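Local structure of ankyrin repeat and SOCS box protein 11 (4UUC) at residues 28-33 with 54-59. The protein recognises substrates such as BIK, DIRAS2 and RPN1 for a cullin-5-RING ubiquitin ligase, and the chain here is its ankyrin repeat domain. Residues are numbered along the deposited sequence; the frame is centred on the assembly and turned at random.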
loop_
_atom_site.group_PDB
_atom_site.type_symbol
_atom_site.label_atom_id
_atom_site.label_comp_id
_atom_site.label_asym_id
_atom_site.label_seq_id
_atom_site.Cartn_x
_atom_site.Cartn_y
_atom_site.Cartn_z
ATOM N N VAL A 28 -28.169 -11.209 -14.054
ATOM C CA VAL A 28 -26.861 -11.424 -14.666
ATOM C C VAL A 28 -25.932 -12.118 -13.672
ATOM O O VAL A 28 -26.132 -12.044 -12.458
ATOM C CB VAL A 28 -26.207 -10.104 -15.147
ATOM C CG1 VAL A 28 -27.109 -9.380 -16.137
ATOM C CG2 VAL A 28 -25.876 -9.202 -13.970
ATOM N N ASN A 29 -24.918 -12.796 -14.198
ATOM C CA ASN A 29 -23.955 -13.507 -13.369
ATOM C C ASN A 29 -22.971 -12.556 -12.684
ATOM O O ASN A 29 -22.058 -12.026 -13.321
ATOM C CB ASN A 29 -23.193 -14.525 -14.216
ATOM C CG ASN A 29 -22.162 -15.296 -13.417
ATOM O OD1 ASN A 29 -22.219 -15.355 -12.185
ATOM N ND2 ASN A 29 -21.207 -15.900 -14.119
ATOM N N VAL A 30 -23.160 -12.363 -11.385
ATOM C CA VAL A 30 -22.329 -11.456 -10.602
ATOM C C VAL A 30 -20.854 -11.861 -10.618
ATOM O O VAL A 30 -19.968 -11.007 -10.536
ATOM C CB VAL A 30 -22.840 -11.391 -9.141
ATOM C CG1 VAL A 30 -21.767 -10.892 -8.180
ATOM C CG2 VAL A 30 -24.075 -10.506 -9.061
ATOM N N ASN A 31 -20.597 -13.161 -10.737
ATOM C CA ASN A 31 -19.244 -13.688 -10.588
ATOM C C ASN A 31 -18.532 -13.990 -11.904
ATOM O O ASN A 31 -17.453 -14.582 -11.905
ATOM C CB ASN A 31 -19.287 -14.947 -9.723
ATOM C CG ASN A 31 -19.460 -14.627 -8.257
ATOM O OD1 ASN A 31 -18.795 -13.737 -7.727
ATOM N ND2 ASN A 31 -20.362 -15.337 -7.594
ATOM N N LEU A 32 -19.121 -13.565 -13.018
ATOM C CA LEU A 32 -18.477 -13.702 -14.319
ATOM C C LEU A 32 -17.140 -12.974 -14.323
ATOM O O LEU A 32 -17.052 -11.826 -13.878
ATOM C CB LEU A 32 -19.380 -13.155 -15.428
ATOM C CG LEU A 32 -18.774 -13.073 -16.834
ATOM C CD1 LEU A 32 -18.460 -14.456 -17.370
ATOM C CD2 LEU A 32 -19.701 -12.335 -17.783
ATOM N N VAL A 33 -16.102 -13.645 -14.811
ATOM C CA VAL A 33 -14.783 -13.037 -14.895
ATOM C C VAL A 33 -14.297 -12.978 -16.336
ATOM O O VAL A 33 -14.781 -13.713 -17.205
ATOM C CB VAL A 33 -13.742 -13.794 -14.029
ATOM C CG1 VAL A 33 -14.157 -13.785 -12.572
ATOM C CG2 VAL A 33 -13.552 -15.229 -14.522
ATOM N N LYS A 54 -20.525 -3.073 -2.503
ATOM C CA LYS A 54 -21.383 -3.691 -1.492
ATOM C C LYS A 54 -22.557 -4.421 -2.131
ATOM O O LYS A 54 -22.930 -5.503 -1.684
ATOM C CB LYS A 54 -21.907 -2.655 -0.496
ATOM C CG LYS A 54 -22.660 -3.288 0.671
ATOM C CD LYS A 54 -23.093 -2.264 1.702
ATOM C CE LYS A 54 -23.746 -2.942 2.899
ATOM N NZ LYS A 54 -24.198 -1.966 3.926
ATOM N N ALA A 55 -23.135 -3.830 -3.173
ATOM C CA ALA A 55 -24.249 -4.451 -3.881
ATOM C C ALA A 55 -23.812 -5.778 -4.500
ATOM O O ALA A 55 -24.561 -6.756 -4.495
ATOM C CB ALA A 55 -24.789 -3.514 -4.950
ATOM N N LEU A 56 -22.593 -5.810 -5.027
ATOM C CA LEU A 56 -22.047 -7.031 -5.604
ATOM C C LEU A 56 -21.800 -8.072 -4.508
ATOM O O LEU A 56 -22.118 -9.252 -4.679
ATOM C CB LEU A 56 -20.753 -6.731 -6.365
ATOM C CG LEU A 56 -20.923 -5.952 -7.675
ATOM C CD1 LEU A 56 -19.602 -5.352 -8.129
ATOM C CD2 LEU A 56 -21.495 -6.848 -8.762
ATOM N N LEU A 57 -21.252 -7.629 -3.379
ATOM C CA LEU A 57 -20.978 -8.517 -2.252
ATOM C C LEU A 57 -22.267 -9.094 -1.669
ATOM O O LEU A 57 -22.315 -10.265 -1.289
ATOM C CB LEU A 57 -20.195 -7.775 -1.164
ATOM C CG LEU A 57 -18.732 -7.515 -1.524
ATOM C CD1 LEU A 57 -18.125 -6.463 -0.606
ATOM C CD2 LEU A 57 -17.920 -8.809 -1.482
ATOM N N GLU A 58 -23.306 -8.265 -1.607
ATOM C CA GLU A 58 -24.611 -8.687 -1.104
ATOM C C GLU A 58 -25.216 -9.779 -1.979
ATOM O O GLU A 58 -26.038 -10.572 -1.519
ATOM C CB GLU A 58 -25.567 -7.491 -1.030
ATOM C CG GLU A 58 -25.327 -6.579 0.165
ATOM C CD GLU A 58 -26.157 -5.305 0.126
ATOM O OE1 GLU A 58 -26.676 -4.948 -0.954
ATOM O OE2 GLU A 58 -26.291 -4.658 1.186
ATOM N N ASN A 59 -24.801 -9.813 -3.241
ATOM C CA ASN A 59 -25.301 -10.798 -4.192
ATOM C C ASN A 59 -24.266 -11.881 -4.504
ATOM O O ASN A 59 -24.297 -12.500 -5.569
ATOM C CB ASN A 59 -25.752 -10.097 -5.473
ATOM C CG ASN A 59 -27.053 -9.342 -5.286
ATOM O OD1 ASN A 59 -28.135 -9.901 -5.463
ATOM N ND2 ASN A 59 -26.957 -8.072 -4.910
#
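Val30 meets Leu56 and Asn59 where the loop following helix 17-26, in the first ankyrin repeat, lies against the end of helix 50-58 in the second, a worked example of how one aliphatic residue joins successive repeats. The bond from CA to CB is directed toward 54-59, and CB of Val30 stands 4.0 Å from Asn59 O. From there the side chain forks. CG1, placed opposite the backbone N by a chi1 of 159°, reaches the last turn of the helix, where it lies 3.9 Å from Leu56 O and 4.1 Å from Leu56 CD2. The other branch, CG2, comes up against the root of the asparagine, 4.0 Å from Asn59 CB, the two side chains crossing at about a right angle. Both methyls, like CB, also lie near Asn59 O.

Each side of the contact has hydrogen bonds of its own. Asn59 turns its amide back onto the helix, ND2 donating to Ala55 O at 2.8 Å along a nearly straight line (174°), with the acceptor in the plane of the amide; its CB and backbone O face the valine. On the loop side Asn29 to Leu32 form a type I beta turn overlaid by an Asx turn, Asn31 N donating to Asn29 OD1 at 3.1 Å from above the carbonyl plane. Ile24 and Ala61 help to enclose the apolar side.

With both methyl branches removed, an alanine in place of this valine is likely to open a gap beside Leu56 CD2 and Asn59 CB. Between these two segments the chemistry is van der Waals contact alone, which implies that the fit depends on the valine's shape, while neighbouring Asn31 adds a directional bond to the second repeat through Gly60 O.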